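PDB 6C4M: yersinopine synthase from Yersinia pestis, which catalyses the NADPH-dependent reductive condensation of pyruvate with an amino-acid-derived intermediate, the last step in making the metallophore yersinopine. Local coordinates for residues A[255-267]-A[296-308]. Numbering follows the deposited sequence.
Sequences ITNYVHPPLALAD and VIADLAGLADDYK
The kinked, proline-containing helix 255-264, which carries the probable proton donor/acceptor H260, packs roughly antiparallel on residues 296-308 of helix 294-313, with a closest axis approach of 8.6 Å and 145° between the N-to-C directions. The pair is a helix–helix interface with P262 as a knob in a hole formed by V296, D299, L300 and L303. The ring of P262 lies against the backbone of the partner helix, its CG 3.6 Å from the CA of L300, while L303 crosses both P261 and P262 at about a right angle and its CD2 meets their rings. Because P261 and P262 have no amide hydrogen, the turn before them lacks two helical bonds, and side chains of helix 294-313 approach the carbonyls of that turn. L300, its CG anti to the backbone N (chi1 176°), extends CD1 to the O of Y258; L303 CD2 lies 3.6 Å from the O of N257. That same N257 oxygen accepts a hydrogen bond from the OH of Y307 at 2.8 Å, the donor sitting 38° above the carbonyl plane. The Y307 hydroxyl also takes a hydrogen bond from a water, which accepts a weak one from N257 ND2; the stronger partner of this amide is S141. The ring of Y307 also turns its edge to the face of Y258, CD2 3.5 Å from Y258 CE1, in a T-shaped stack. The CB of H260 points away from helix 294-313, and its ND1 is hydrogen-bonded to D406. Toward the other end, V296 splits its branches, CG1 against L263 CD1 and CG2 against A266 CB. Nearby, D299 forms a salt bridge with R429, and a single water donates both to its OD2 and, at 2.9 Å, to the O of P262.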
# COMPACT_ATOMS: atom_id res chain seq x y z
N ILE A 255 9.09 13.18 -16.08
CA ILE A 255 8.72 12.15 -15.11
C ILE A 255 8.67 10.76 -15.75
O ILE A 255 9.10 9.77 -15.14
CB ILE A 255 7.38 12.51 -14.44
CG1 ILE A 255 7.04 11.49 -13.34
CG2 ILE A 255 6.28 12.62 -15.49
CD1 ILE A 255 5.79 11.81 -12.58
N THR A 256 8.13 10.65 -16.98
CA THR A 256 7.86 9.34 -17.55
C THR A 256 9.13 8.57 -17.83
O THR A 256 9.10 7.34 -17.83
CB THR A 256 7.03 9.41 -18.83
OG1 THR A 256 7.76 10.14 -19.82
CG2 THR A 256 5.68 10.07 -18.55
N ASN A 257 10.25 9.25 -18.05
CA ASN A 257 11.49 8.50 -18.23
C ASN A 257 11.90 7.75 -16.98
O ASN A 257 12.57 6.72 -17.07
CB ASN A 257 12.63 9.43 -18.65
CG ASN A 257 12.43 10.02 -20.05
OD1 ASN A 257 11.46 10.73 -20.30
ND2 ASN A 257 13.35 9.71 -20.98
N TYR A 258 11.53 8.27 -15.80
CA TYR A 258 11.87 7.65 -14.53
C TYR A 258 10.87 6.56 -14.13
O TYR A 258 11.27 5.52 -13.62
CB TYR A 258 11.93 8.70 -13.41
CG TYR A 258 13.03 9.71 -13.60
CD1 TYR A 258 14.31 9.44 -13.13
CD2 TYR A 258 12.81 10.91 -14.26
CE1 TYR A 258 15.33 10.38 -13.30
CE2 TYR A 258 13.82 11.84 -14.44
CZ TYR A 258 15.09 11.56 -13.97
OH TYR A 258 16.13 12.47 -14.14
N VAL A 259 9.58 6.81 -14.35
CA VAL A 259 8.52 6.02 -13.73
C VAL A 259 8.01 4.91 -14.64
O VAL A 259 7.71 3.81 -14.18
CB VAL A 259 7.38 6.96 -13.31
CG1 VAL A 259 6.16 6.20 -12.82
CG2 VAL A 259 7.87 7.89 -12.25
N HIS A 260 7.83 5.20 -15.92
CA HIS A 260 7.24 4.21 -16.82
C HIS A 260 8.08 2.95 -16.96
O HIS A 260 7.49 1.85 -16.92
CB HIS A 260 6.96 4.83 -18.18
CG HIS A 260 5.68 5.59 -18.22
ND1 HIS A 260 5.12 6.09 -19.38
CD2 HIS A 260 4.87 6.00 -17.21
CE1 HIS A 260 4.01 6.74 -19.08
NE2 HIS A 260 3.84 6.71 -17.77
N PRO A 261 9.38 2.99 -17.21
CA PRO A 261 10.06 1.73 -17.55
C PRO A 261 10.00 0.71 -16.41
O PRO A 261 9.75 -0.47 -16.66
CB PRO A 261 11.50 2.17 -17.86
CG PRO A 261 11.32 3.57 -18.44
CD PRO A 261 10.23 4.16 -17.53
N PRO A 262 10.17 1.12 -15.15
CA PRO A 262 10.10 0.11 -14.08
C PRO A 262 8.72 -0.52 -13.94
O PRO A 262 8.61 -1.73 -13.69
CB PRO A 262 10.48 0.90 -12.83
CG PRO A 262 11.29 2.03 -13.34
CD PRO A 262 10.67 2.40 -14.65
N LEU A 263 7.67 0.28 -14.09
CA LEU A 263 6.30 -0.21 -13.97
C LEU A 263 5.88 -0.97 -15.22
O LEU A 263 5.33 -2.07 -15.13
CB LEU A 263 5.34 0.97 -13.73
CG LEU A 263 5.01 1.35 -12.29
CD1 LEU A 263 6.22 1.25 -11.40
CD2 LEU A 263 4.41 2.75 -12.27
N ALA A 264 6.13 -0.40 -16.39
CA ALA A 264 5.60 -0.94 -17.63
C ALA A 264 6.38 -2.16 -18.09
O ALA A 264 5.85 -2.97 -18.85
CB ALA A 264 5.62 0.14 -18.74
N LEU A 265 7.64 -2.26 -17.70
CA LEU A 265 8.52 -3.33 -18.14
C LEU A 265 8.76 -4.37 -17.05
O LEU A 265 9.60 -5.25 -17.21
CB LEU A 265 9.85 -2.75 -18.63
CG LEU A 265 9.79 -1.67 -19.73
CD1 LEU A 265 11.21 -1.34 -20.18
CD2 LEU A 265 8.95 -2.12 -20.94
N ALA A 266 8.04 -4.28 -15.94
CA ALA A 266 8.03 -5.37 -14.97
C ALA A 266 7.55 -6.67 -15.61
O ALA A 266 6.70 -6.68 -16.51
CB ALA A 266 7.14 -5.01 -13.80
N ASP A 267 8.10 -7.79 -15.15
CA ASP A 267 7.69 -9.09 -15.69
C ASP A 267 6.17 -9.21 -15.76
O ASP A 267 5.61 -9.59 -16.79
CB ASP A 267 8.27 -10.22 -14.83
CG ASP A 267 9.76 -10.45 -15.04
OD1 ASP A 267 10.20 -10.82 -16.16
OD2 ASP A 267 10.51 -10.24 -14.07
N VAL A 296 10.27 -4.13 -8.25
CA VAL A 296 9.94 -3.08 -9.19
C VAL A 296 10.40 -1.73 -8.65
O VAL A 296 11.02 -0.95 -9.37
CB VAL A 296 8.43 -3.15 -9.48
CG1 VAL A 296 7.92 -1.87 -10.08
CG2 VAL A 296 8.13 -4.32 -10.42
N ILE A 297 10.20 -1.48 -7.36
CA ILE A 297 10.69 -0.24 -6.75
C ILE A 297 12.21 -0.19 -6.79
O ILE A 297 12.80 0.88 -6.98
CB ILE A 297 10.14 -0.13 -5.31
CG1 ILE A 297 8.63 0.14 -5.35
CG2 ILE A 297 10.89 0.90 -4.49
CD1 ILE A 297 8.26 1.48 -6.01
N ALA A 298 12.86 -1.33 -6.60
CA ALA A 298 14.31 -1.39 -6.72
C ALA A 298 14.75 -1.00 -8.13
O ALA A 298 15.78 -0.33 -8.30
CB ALA A 298 14.81 -2.80 -6.35
N ASP A 299 13.96 -1.36 -9.15
CA ASP A 299 14.30 -0.92 -10.51
C ASP A 299 14.08 0.59 -10.69
O ASP A 299 14.81 1.24 -11.44
CB ASP A 299 13.49 -1.66 -11.58
CG ASP A 299 13.92 -3.11 -11.79
OD1 ASP A 299 15.04 -3.49 -11.39
OD2 ASP A 299 13.15 -3.85 -12.43
N LEU A 300 13.06 1.14 -10.04
CA LEU A 300 12.82 2.57 -10.12
C LEU A 300 14.00 3.33 -9.53
O LEU A 300 14.53 4.28 -10.13
CB LEU A 300 11.52 2.92 -9.41
CG LEU A 300 11.11 4.39 -9.28
CD1 LEU A 300 11.04 5.01 -10.61
CD2 LEU A 300 9.76 4.51 -8.59
N ALA A 301 14.44 2.92 -8.35
CA ALA A 301 15.59 3.57 -7.73
C ALA A 301 16.86 3.35 -8.54
O ALA A 301 17.67 4.27 -8.68
CB ALA A 301 15.75 3.05 -6.31
N GLY A 302 17.08 2.13 -9.03
CA GLY A 302 18.30 1.85 -9.79
C GLY A 302 18.36 2.60 -11.11
O GLY A 302 19.44 3.04 -11.54
N LEU A 303 17.23 2.73 -11.80
CA LEU A 303 17.22 3.50 -13.05
C LEU A 303 17.52 4.99 -12.80
O LEU A 303 18.24 5.63 -13.59
CB LEU A 303 15.87 3.31 -13.76
CG LEU A 303 15.66 4.05 -15.09
CD1 LEU A 303 16.67 3.59 -16.10
CD2 LEU A 303 14.24 3.86 -15.60
N ALA A 304 16.98 5.56 -11.72
CA ALA A 304 17.37 6.91 -11.34
C ALA A 304 18.88 7.02 -11.10
O ALA A 304 19.51 8.00 -11.51
CB ALA A 304 16.59 7.34 -10.09
N ASP A 305 19.47 6.02 -10.42
CA ASP A 305 20.93 6.00 -10.28
C ASP A 305 21.61 6.01 -11.65
O ASP A 305 22.65 6.64 -11.82
CB ASP A 305 21.40 4.75 -9.52
CG ASP A 305 21.07 4.77 -8.06
OD1 ASP A 305 21.05 5.85 -7.45
OD2 ASP A 305 20.89 3.65 -7.52
N ASP A 306 21.06 5.25 -12.61
CA ASP A 306 21.66 5.16 -13.94
C ASP A 306 21.63 6.53 -14.65
O ASP A 306 22.62 6.95 -15.27
CB ASP A 306 20.93 4.11 -14.77
CG ASP A 306 21.20 2.67 -14.33
OD1 ASP A 306 22.00 2.44 -13.39
OD2 ASP A 306 20.61 1.75 -14.94
N TYR A 307 20.48 7.21 -14.59
CA TYR A 307 20.36 8.50 -15.24
C TYR A 307 21.29 9.52 -14.60
O TYR A 307 21.86 10.37 -15.28
CB TYR A 307 18.91 8.99 -15.19
CG TYR A 307 17.91 8.26 -16.07
CD1 TYR A 307 18.26 7.69 -17.29
CD2 TYR A 307 16.58 8.16 -15.68
CE1 TYR A 307 17.31 7.05 -18.09
CE2 TYR A 307 15.63 7.52 -16.47
CZ TYR A 307 15.99 6.96 -17.67
OH TYR A 307 15.01 6.30 -18.43
N LYS A 308 21.48 9.44 -13.29
CA LYS A 308 22.47 10.31 -12.65
C LYS A 308 23.85 10.09 -13.24
O LYS A 308 24.59 11.05 -13.51
CB LYS A 308 22.49 10.08 -11.15
CG LYS A 308 23.69 10.64 -10.42
CD LYS A 308 23.50 10.32 -8.92
CE LYS A 308 24.61 10.86 -8.07
NZ LYS A 308 25.92 10.38 -8.53
O HOH W 1 14.26 7.04 -20.84
O HOH W 2 10.63 -3.70 -13.24